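Local coordinates for fusion DH (Streptomyces sp. MJ635-86F5, PDB 6K97), which is an engineered, fused dehydratase domain from the cremimycin polyketide synthase that probably removes water from hydroxyacyl chains carried on a phosphopantetheine arm, at residues 98-103 / 140-145; 113-118 / 126-131; 275-280 / 321-326. One frame throughout, in Å; residues are numbered along the deposited sequence.

Across the antiparallel strands of a double hotdog fold the contacts come in the order 2, 1, 3. Interactions 1 and 2 lie in the N-terminal part of the fusion and interaction 3 in the C-terminal part. Along the chain, strand 93-99 comes first, then the hairpin of interaction 2, then strand 141-149, which closes interaction 1; interaction 3 follows later. The centres of interactions 1 and 2 are about 11 Å apart. Those of interactions 1 and 3 are about 14 Å apart, and those of interactions 2 and 3 about 19 Å. Strands 126-134 and 141-149 are neighbours, as are 93-99 and 273-284, so interaction 1 connects the outer two, and the two hotdogs meet edge to edge beside it.

Interaction 1: residues 98-103 / 140-145; sequences VLHTPL and WVEHAD
In His143 a first torsion that sets CG anti to the carbonyl carbon (chi1 -54°) brings the imidazole back to segment 98-103, although its CB points away; His100, with the same kind of torsion, lays its ring alongside Glu142 and brings NE2 to Asp145. Here strand 93-99 of the N-terminal hotdog parts from its antiparallel neighbour 141-149, and His143 and Ala144 together form a classic beta bulge opposite Ile130. Val98 and Asp145 exchange both backbone bonds, and His100 N reaches His143 O at 2.8 Å from above the carbonyl plane.

His143 ND1 donates to Thr101 O at 2.7 Å, with the oxygen in the ring plane, while NE2 is bonded to Ser132 OG. Leu103 lies over one face, its CB 3.8 Å from the ring centroid in a CH-pi contact, and Val141 O over the opposite one. Histidine suits this buried place because both nitrogens are used and its flat faces pack. An alanine here would remove the ND1 bond, the NE2 bond to Ser132 and the surface under Leu103, and would probably loosen the loop after strand 93-99.

Glu142 OE2 and Asp145 OD2 are two acceptors 2.8 Å apart; if both are ionised they would probably favour a positive charge on His100. Its NE2 gives Asp145 OD1 a nearly straight bond of 3.0 Å, meeting that oxygen from above the carboxylate plane.

Interaction 2: residues 113-118 / 126-131; sequences LQVAVG and RSLTIR
Segments 113-118 and 126-131 are the two arms of a beta hairpin in the N-terminal hotdog of the fusion. Paired backbone bonds join Gln114 to Arg131 and Ala116 to Thr129, and Gly118 N adds one to Ser127 O. Between them, Val115 faces Ile130 and Val117 faces Leu128. These branched apolar side chains form the face turned to helix 75-88, where Leu128 touches Ala82, Val117 touches Ala85 and Ile130 touches Phe78; wrapping strands around a helix in this way defines the hotdog.

Arg126 can be followed from root to tip. Its CB lies 3.6 Å from Gly118 O and also beside Val117 CG1. The chain then runs extended: CG passes Gly118 O at 3.5 Å, and CD rests on Val117 CG1 at 3.7 Å. At the tip, NH1 donates to Gly118 O at 3.0 Å, with the oxygen near the guanidinium plane and its lone pair in use; the same nitrogen also bonds to Gly46 O. The long aliphatic shaft thus covers a valine while the charge is carried to backbone carbonyls. Glycine suits position 118, because a CB there would run into Ser127 OG.

The other face carries Gln114, Ala116, Thr129 and Arg131 and meets the second subunit, whose Pro44 packs on Ala116 and Arg131. Gln114 and Arg131 lie side by side, joined by a weak bond from NE to OE1, an oxygen whose place is less sure. Their stronger partners are in the second subunit: Gln114 NE2 bonds to Gly28 O and Arg131 NH1 to Glu42 O of that subunit. Toward the turn, one water joins Ser127 OG at 2.7 Å to Thr129 OG1 at 3.2 Å, and holds Ala116 O weakly.

Interaction 3: residues 275-280 / 321-326; sequences LPFALR and SVALRP
A bulge in one strand, and the aromatic side chain it turns toward its partner, shape the pairing of 275-280 with 321-326 in the C-terminal hotdog of the fusion. Phe277 and Ala278 both face Ala323, a classic beta bulge: Phe277 N donates to Ala323 O, while Ala323 N donates to Ala278 O at 2.8 Å and almost straight. The extra residue shifts the register by one, so Leu275 pairs with Arg325 before the bulge and Arg280 with Ser321 after it.

The bulge brings out the Phe277 ring, whose CG takes the crowded position between backbone N and carbonyl carbon (chi1 77°). The ring leans over the neighbouring strand. Alanine suits 323 because its short CB meets Phe277 CE1 at 3.8 Å, while Ala278 CB covers one ring face near the rim. Arg325 crosses the phenylalanine at about a right angle. With its CG also in the crowded position (chi1 65°) and CD extended beyond it, the methylenes pass alongside the ring: CG lies 3.5 Å from Phe277 CD1 and CD 3.5 Å from Phe277 CG; the bend at chi3 comes after them and turns only the guanidinium.

On the other face Leu279 CD2 lies alongside Val322 CG2 at 4.0 Å. Pro276 and Leu324 diverge from each other and reach Leu259 and Leu263 of helix 252-266. Toward 321-326 proline costs no bond here, since its pair with Leu324 is a non-hydrogen-bonded one. At the far end, Arg280 CB touches Ser321 CB, and Ser321 OG is bonded to Asp299.

Arg325 CZ is 5.5 Å from the Phe277 ring centroid, at most a weak cation-pi attraction, so backbone bonds and the apolar fit of ring and methylenes probably account for most of this contact's cohesion.

Interaction 1: residues 98-103 / 140-145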
loop_
_atom_site.group_PDB
_atom_site.type_symbol
_atom_site.label_atom_id
_atom_site.label_comp_id
_atom_site.label_asym_id
_atom_site.label_seq_id
_atom_site.Cartn_x
_atom_site.Cartn_y
_atom_site.Cartn_z
ATOM N N VAL A 98 -1.564 -20.677 -6.817
ATOM C CA VAL A 98 -2.736 -21.134 -7.525
ATOM C C VAL A 98 -3.437 -19.960 -8.187
ATOM O O VAL A 98 -3.691 -18.932 -7.550
ATOM C CB VAL A 98 -3.713 -21.772 -6.526
ATOM C CG1 VAL A 98 -4.951 -22.284 -7.214
ATOM C CG2 VAL A 98 -3.044 -22.898 -5.749
ATOM N N LEU A 99 -3.781 -20.121 -9.459
ATOM C CA LEU A 99 -4.467 -19.115 -10.262
ATOM C C LEU A 99 -5.971 -19.345 -10.284
ATOM O O LEU A 99 -6.418 -20.465 -10.328
ATOM C CB LEU A 99 -3.952 -19.223 -11.678
ATOM C CG LEU A 99 -2.430 -19.321 -11.765
ATOM C CD1 LEU A 99 -2.011 -19.429 -13.225
ATOM C CD2 LEU A 99 -1.761 -18.131 -11.123
ATOM N N HIS A 100 -6.746 -18.288 -10.215
ATOM C CA HIS A 100 -8.183 -18.352 -10.117
ATOM C C HIS A 100 -8.759 -17.586 -11.326
ATOM O O HIS A 100 -8.440 -17.904 -12.442
ATOM C CB HIS A 100 -8.635 -17.670 -8.804
ATOM C CG HIS A 100 -8.000 -18.242 -7.576
ATOM N ND1 HIS A 100 -8.285 -19.507 -7.110
ATOM C CD2 HIS A 100 -7.083 -17.731 -6.727
ATOM C CE1 HIS A 100 -7.562 -19.757 -6.038
ATOM N NE2 HIS A 100 -6.816 -18.699 -5.793
ATOM N N THR A 101 -9.507 -16.498 -11.101
ATOM C CA THR A 101 -10.087 -15.742 -12.200
ATOM C C THR A 101 -9.017 -15.050 -13.073
ATOM O O THR A 101 -8.073 -14.468 -12.576
ATOM C CB THR A 101 -11.081 -14.704 -11.620
ATOM O OG1 THR A 101 -12.005 -15.387 -10.746
ATOM C CG2 THR A 101 -11.916 -14.000 -12.735
ATOM N N PRO A 102 -9.158 -15.126 -14.392
ATOM C CA PRO A 102 -8.148 -14.457 -15.168
ATOM C C PRO A 102 -8.289 -12.960 -15.129
ATOM O O PRO A 102 -9.309 -12.450 -14.669
ATOM C CB PRO A 102 -8.373 -14.995 -16.611
ATOM C CG PRO A 102 -9.646 -15.741 -16.597
ATOM C CD PRO A 102 -9.917 -16.111 -15.180
ATOM N N LEU A 103 -7.244 -12.299 -15.604
ATOM C CA LEU A 103 -7.194 -10.873 -15.722
ATOM C C LEU A 103 -7.194 -10.589 -17.201
ATOM O O LEU A 103 -6.248 -10.913 -17.890
ATOM C CB LEU A 103 -5.917 -10.357 -15.097
ATOM C CG LEU A 103 -5.983 -8.879 -14.739
ATOM C CD1 LEU A 103 -4.745 -8.490 -13.907
ATOM C CD2 LEU A 103 -6.047 -8.082 -15.982
ATOM N N TRP A 140 -12.366 -5.672 -5.961
ATOM C CA TRP A 140 -11.150 -6.377 -6.268
ATOM C C TRP A 140 -11.475 -7.748 -6.764
ATOM O O TRP A 140 -12.398 -8.332 -6.275
ATOM C CB TRP A 140 -10.289 -6.523 -5.028
ATOM C CG TRP A 140 -9.718 -5.253 -4.566
ATOM C CD1 TRP A 140 -10.108 -4.525 -3.464
ATOM C CD2 TRP A 140 -8.657 -4.523 -5.179
ATOM N NE1 TRP A 140 -9.321 -3.404 -3.345
ATOM C CE2 TRP A 140 -8.427 -3.373 -4.380
ATOM C CE3 TRP A 140 -7.874 -4.728 -6.317
ATOM C CZ2 TRP A 140 -7.479 -2.417 -4.705
ATOM C CZ3 TRP A 140 -6.897 -3.793 -6.629
ATOM C CH2 TRP A 140 -6.708 -2.635 -5.808
ATOM N N VAL A 141 -10.725 -8.225 -7.760
ATOM C CA VAL A 141 -10.825 -9.584 -8.233
ATOM C C VAL A 141 -9.513 -10.263 -7.917
ATOM O O VAL A 141 -8.467 -9.734 -8.235
ATOM C CB VAL A 141 -11.050 -9.628 -9.740
ATOM C CG1 VAL A 141 -11.147 -11.064 -10.219
ATOM C CG2 VAL A 141 -12.300 -8.827 -10.101
ATOM N N GLU A 142 -9.588 -11.423 -7.279
ATOM C CA GLU A 142 -8.423 -12.206 -6.908
ATOM C C GLU A 142 -8.024 -13.122 -8.078
ATOM O O GLU A 142 -8.845 -13.896 -8.544
ATOM C CB GLU A 142 -8.706 -13.035 -5.647
ATOM C CG GLU A 142 -7.450 -13.791 -5.179
ATOM C CD GLU A 142 -7.586 -14.520 -3.828
ATOM O OE1 GLU A 142 -7.651 -13.842 -2.778
ATOM O OE2 GLU A 142 -7.595 -15.779 -3.826
ATOM N N HIS A 143 -6.792 -12.966 -8.577
ATOM C CA HIS A 143 -6.282 -13.786 -9.661
ATOM C C HIS A 143 -5.358 -14.905 -9.172
ATOM O O HIS A 143 -5.249 -15.954 -9.788
ATOM C CB HIS A 143 -5.515 -12.900 -10.656
ATOM C CG HIS A 143 -6.307 -11.734 -11.158
ATOM N ND1 HIS A 143 -7.480 -11.885 -11.856
ATOM C CD2 HIS A 143 -6.124 -10.394 -11.008
ATOM C CE1 HIS A 143 -7.977 -10.689 -12.133
ATOM N NE2 HIS A 143 -7.176 -9.766 -11.617
ATOM N N ALA A 144 -4.685 -14.695 -8.047
ATOM C CA ALA A 144 -3.790 -15.720 -7.539
ATOM C C ALA A 144 -3.580 -15.591 -6.089
ATOM O O ALA A 144 -3.660 -14.486 -5.519
ATOM C CB ALA A 144 -2.451 -15.651 -8.239
ATOM N N ASP A 145 -3.313 -16.727 -5.456
ATOM C CA ASP A 145 -2.780 -16.691 -4.094
ATOM C C ASP A 145 -1.887 -17.883 -3.804
ATOM O O ASP A 145 -1.816 -18.844 -4.591
ATOM C CB ASP A 145 -3.905 -16.525 -3.070
ATOM C CG ASP A 145 -4.870 -17.610 -3.071
ATOM O OD1 ASP A 145 -4.666 -18.643 -3.730
ATOM O OD2 ASP A 145 -5.871 -17.421 -2.391
#

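Interaction 2: residues 113-118 / 126-131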
loop_
_atom_site.group_PDB
_atom_site.type_symbol
_atom_site.label_atom_id
_atom_site.label_comp_id
_atom_site.label_asym_id
_atom_site.label_seq_id
_atom_site.Cartn_x
_atom_site.Cartn_y
_atom_site.Cartn_z
ATOM N N LEU A 113 -3.290 -2.977 -10.287
ATOM C CA LEU A 113 -2.723 -4.283 -9.943
ATOM C C LEU A 113 -1.998 -4.227 -8.588
ATOM O O LEU A 113 -1.180 -3.314 -8.316
ATOM C CB LEU A 113 -1.703 -4.645 -11.016
ATOM C CG LEU A 113 -1.079 -6.002 -10.829
ATOM C CD1 LEU A 113 -2.111 -7.120 -10.929
ATOM C CD2 LEU A 113 0.052 -6.185 -11.857
ATOM N N GLN A 114 -2.243 -5.230 -7.770
ATOM C CA GLN A 114 -1.712 -5.282 -6.397
ATOM C C GLN A 114 -1.239 -6.684 -6.013
ATOM O O GLN A 114 -1.895 -7.682 -6.309
ATOM C CB GLN A 114 -2.721 -4.781 -5.379
ATOM C CG GLN A 114 -2.932 -3.279 -5.580
ATOM C CD GLN A 114 -3.674 -2.533 -4.469
ATOM O OE1 GLN A 114 -4.299 -3.132 -3.553
ATOM N NE2 GLN A 114 -3.618 -1.198 -4.562
ATOM N N VAL A 115 -0.111 -6.726 -5.315
ATOM C CA VAL A 115 0.365 -7.912 -4.672
ATOM C C VAL A 115 0.448 -7.627 -3.199
ATOM O O VAL A 115 1.106 -6.687 -2.804
ATOM C CB VAL A 115 1.764 -8.274 -5.174
ATOM C CG1 VAL A 115 2.227 -9.558 -4.508
ATOM C CG2 VAL A 115 1.787 -8.410 -6.707
ATOM N N ALA A 116 -0.207 -8.444 -2.367
ATOM C CA ALA A 116 -0.108 -8.324 -0.915
ATOM C C ALA A 116 0.611 -9.516 -0.316
ATOM O O ALA A 116 0.272 -10.676 -0.618
ATOM C CB ALA A 116 -1.465 -8.217 -0.309
ATOM N N VAL A 117 1.582 -9.227 0.574
ATOM C CA VAL A 117 2.259 -10.243 1.332
ATOM C C VAL A 117 2.045 -10.102 2.855
ATOM O O VAL A 117 2.269 -9.034 3.451
ATOM C CB VAL A 117 3.724 -10.145 1.028
ATOM C CG1 VAL A 117 4.516 -11.163 1.823
ATOM C CG2 VAL A 117 3.924 -10.342 -0.456
ATOM N N GLY A 118 1.653 -11.186 3.488
ATOM C CA GLY A 118 1.493 -11.220 4.929
ATOM C C GLY A 118 2.825 -11.228 5.654
ATOM O O GLY A 118 3.902 -11.323 5.025
ATOM N N ARG A 126 5.081 -16.842 4.340
ATOM C CA ARG A 126 4.171 -15.712 4.239
ATOM C C ARG A 126 3.052 -16.016 3.252
ATOM O O ARG A 126 3.299 -16.565 2.227
ATOM C CB ARG A 126 4.928 -14.504 3.738
ATOM C CG ARG A 126 6.061 -14.024 4.648
ATOM C CD ARG A 126 6.926 -13.037 3.874
ATOM N NE ARG A 126 8.012 -12.440 4.645
ATOM C CZ ARG A 126 7.906 -11.319 5.339
ATOM N NH1 ARG A 126 6.771 -10.633 5.375
ATOM N NH2 ARG A 126 8.933 -10.858 5.952
ATOM N N SER A 127 1.835 -15.601 3.544
ATOM C CA SER A 127 0.789 -15.690 2.547
ATOM C C SER A 127 1.064 -14.637 1.440
ATOM O O SER A 127 1.727 -13.617 1.654
ATOM C CB SER A 127 -0.529 -15.383 3.181
ATOM O OG SER A 127 -0.566 -13.976 3.388
ATOM N N LEU A 128 0.545 -14.891 0.274
ATOM C CA LEU A 128 0.700 -13.988 -0.860
ATOM C C LEU A 128 -0.626 -13.989 -1.650
ATOM O O LEU A 128 -1.193 -15.038 -1.840
ATOM C CB LEU A 128 1.848 -14.444 -1.769
ATOM C CG LEU A 128 2.073 -13.598 -3.020
ATOM C CD1 LEU A 128 3.543 -13.426 -3.334
ATOM C CD2 LEU A 128 1.349 -14.156 -4.233
ATOM N N THR A 129 -1.072 -12.829 -2.103
ATOM C CA THR A 129 -2.243 -12.699 -2.975
ATOM C C THR A 129 -2.042 -11.665 -4.078
ATOM O O THR A 129 -1.397 -10.657 -3.847
ATOM C CB THR A 129 -3.456 -12.215 -2.162
ATOM O OG1 THR A 129 -3.490 -12.967 -0.958
ATOM C CG2 THR A 129 -4.722 -12.415 -2.893
ATOM N N ILE A 130 -2.644 -11.914 -5.239
ATOM C CA ILE A 130 -2.594 -10.992 -6.384
ATOM C C ILE A 130 -4.005 -10.719 -6.879
ATOM O O ILE A 130 -4.839 -11.634 -7.072
ATOM C CB ILE A 130 -1.778 -11.557 -7.529
ATOM C CG1 ILE A 130 -0.378 -12.003 -7.047
ATOM C CG2 ILE A 130 -1.638 -10.519 -8.613
ATOM C CD1 ILE A 130 0.460 -12.739 -8.083
ATOM N N ARG A 131 -4.300 -9.450 -7.006
ATOM C CA ARG A 131 -5.655 -8.993 -7.232
ATOM C C ARG A 131 -5.631 -7.718 -8.073
ATOM O O ARG A 131 -4.598 -7.046 -8.158
ATOM C CB ARG A 131 -6.359 -8.711 -5.915
ATOM C CG ARG A 131 -5.793 -7.458 -5.234
ATOM C CD ARG A 131 -6.453 -7.080 -3.945
ATOM N NE ARG A 131 -5.874 -5.837 -3.452
ATOM C CZ ARG A 131 -6.322 -5.166 -2.372
ATOM N NH1 ARG A 131 -5.710 -4.047 -2.010
ATOM N NH2 ARG A 131 -7.379 -5.584 -1.663
HETATM O O HOH W 1 -1.582 -12.359 1.546
#

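Interaction 3: residues 275-280 / 321-326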
loop_
_atom_site.group_PDB
_atom_site.type_symbol
_atom_site.label_atom_id
_atom_site.label_comp_id
_atom_site.label_asym_id
_atom_site.label_seq_id
_atom_site.Cartn_x
_atom_site.Cartn_y
_atom_site.Cartn_z
ATOM N N LEU A 275 -4.699 -24.981 -19.346
ATOM C CA LEU A 275 -3.852 -23.886 -18.866
ATOM C C LEU A 275 -3.259 -24.209 -17.495
ATOM O O LEU A 275 -3.824 -25.021 -16.748
ATOM C CB LEU A 275 -4.692 -22.620 -18.689
ATOM C CG LEU A 275 -5.308 -21.992 -19.934
ATOM C CD1 LEU A 275 -6.155 -20.777 -19.551
ATOM C CD2 LEU A 275 -4.227 -21.625 -20.946
ATOM N N PRO A 276 -2.155 -23.530 -17.137
ATOM C CA PRO A 276 -1.610 -23.667 -15.803
ATOM C C PRO A 276 -2.573 -23.151 -14.793
ATOM O O PRO A 276 -3.214 -22.151 -15.048
ATOM C CB PRO A 276 -0.346 -22.792 -15.831
ATOM C CG PRO A 276 0.082 -22.810 -17.273
ATOM C CD PRO A 276 -1.233 -22.802 -18.038
ATOM N N PHE A 277 -2.728 -23.858 -13.677
ATOM C CA PHE A 277 -3.515 -23.326 -12.542
ATOM C C PHE A 277 -2.767 -23.440 -11.223
ATOM O O PHE A 277 -3.221 -22.882 -10.282
ATOM C CB PHE A 277 -4.885 -23.958 -12.373
ATOM C CG PHE A 277 -4.879 -25.326 -11.760
ATOM C CD1 PHE A 277 -4.640 -26.471 -12.550
ATOM C CD2 PHE A 277 -5.181 -25.523 -10.420
ATOM C CE1 PHE A 277 -4.678 -27.740 -11.996
ATOM C CE2 PHE A 277 -5.240 -26.826 -9.872
ATOM C CZ PHE A 277 -4.952 -27.909 -10.640
ATOM N N ALA A 278 -1.728 -24.267 -11.121
ATOM C CA ALA A 278 -1.055 -24.440 -9.817
ATOM C C ALA A 278 0.415 -24.724 -10.043
ATOM O O ALA A 278 0.777 -25.453 -10.955
ATOM C CB ALA A 278 -1.684 -25.535 -8.974
ATOM N N LEU A 279 1.255 -24.072 -9.263
ATOM C CA LEU A 279 2.690 -24.235 -9.357
ATOM C C LEU A 279 3.164 -24.507 -7.947
ATOM O O LEU A 279 2.593 -23.996 -7.026
ATOM C CB LEU A 279 3.339 -22.956 -9.907
ATOM C CG LEU A 279 3.119 -22.705 -11.386
ATOM C CD1 LEU A 279 1.997 -21.722 -11.605
ATOM C CD2 LEU A 279 4.376 -22.181 -12.066
ATOM N N ARG A 280 4.242 -25.273 -7.813
ATOM C CA ARG A 280 4.872 -25.615 -6.529
ATOM C C ARG A 280 6.382 -25.506 -6.628
ATOM O O ARG A 280 6.976 -26.042 -7.573
ATOM C CB ARG A 280 4.598 -27.052 -6.159
ATOM C CG ARG A 280 3.167 -27.384 -5.816
ATOM C CD ARG A 280 3.027 -28.919 -5.689
ATOM N NE ARG A 280 1.653 -29.261 -5.344
ATOM C CZ ARG A 280 1.112 -29.068 -4.141
ATOM N NH1 ARG A 280 -0.155 -29.397 -3.921
ATOM N NH2 ARG A 280 1.820 -28.555 -3.148
ATOM N N SER A 321 6.800 -28.135 -9.643
ATOM C CA SER A 321 5.651 -28.727 -10.319
ATOM C C SER A 321 4.809 -27.656 -10.973
ATOM O O SER A 321 4.636 -26.588 -10.399
ATOM C CB SER A 321 4.805 -29.526 -9.305
ATOM O OG SER A 321 3.782 -30.216 -9.979
ATOM N N VAL A 322 4.304 -27.944 -12.178
ATOM C CA VAL A 322 3.309 -27.076 -12.820
ATOM C C VAL A 322 2.160 -27.938 -13.246
ATOM O O VAL A 322 2.382 -28.843 -14.064
ATOM C CB VAL A 322 3.788 -26.422 -14.103
ATOM C CG1 VAL A 322 2.692 -25.481 -14.628
ATOM C CG2 VAL A 322 5.054 -25.664 -13.868
ATOM N N ALA A 323 0.954 -27.654 -12.723
ATOM C CA ALA A 323 -0.235 -28.471 -12.989
ATOM C C ALA A 323 -1.150 -27.736 -13.979
ATOM O O ALA A 323 -1.409 -26.546 -13.811
ATOM C CB ALA A 323 -0.995 -28.723 -11.703
ATOM N N LEU A 324 -1.626 -28.434 -15.010
ATOM C CA LEU A 324 -2.565 -27.824 -15.988
ATOM C C LEU A 324 -3.969 -28.353 -15.820
ATOM O O LEU A 324 -4.162 -29.443 -15.324
ATOM C CB LEU A 324 -2.107 -28.033 -17.436
ATOM C CG LEU A 324 -0.949 -27.152 -17.951
ATOM C CD1 LEU A 324 0.317 -27.558 -17.237
ATOM C CD2 LEU A 324 -0.731 -27.322 -19.459
ATOM N N ARG A 325 -4.952 -27.589 -16.254
ATOM C CA ARG A 325 -6.358 -28.049 -16.184
ATOM C C ARG A 325 -7.166 -27.573 -17.396
ATOM O O ARG A 325 -6.774 -26.639 -18.039
ATOM C CB ARG A 325 -7.061 -27.588 -14.895
ATOM C CG ARG A 325 -7.190 -26.085 -14.850
ATOM C CD ARG A 325 -7.847 -25.472 -13.623
ATOM N NE ARG A 325 -9.099 -26.129 -13.293
ATOM C CZ ARG A 325 -10.093 -25.584 -12.603
ATOM N NH1 ARG A 325 -10.048 -24.322 -12.166
ATOM N NH2 ARG A 325 -11.180 -26.325 -12.358
ATOM N N PRO A 326 -8.314 -28.198 -17.649
ATOM C CA PRO A 326 -9.173 -27.842 -18.779
ATOM C C PRO A 326 -9.858 -26.550 -18.496
ATOM O O PRO A 326 -10.319 -26.353 -17.405
ATOM C CB PRO A 326 -10.243 -28.958 -18.807
ATOM C CG PRO A 326 -9.798 -30.029 -17.863
ATOM C CD PRO A 326 -8.882 -29.340 -16.878
#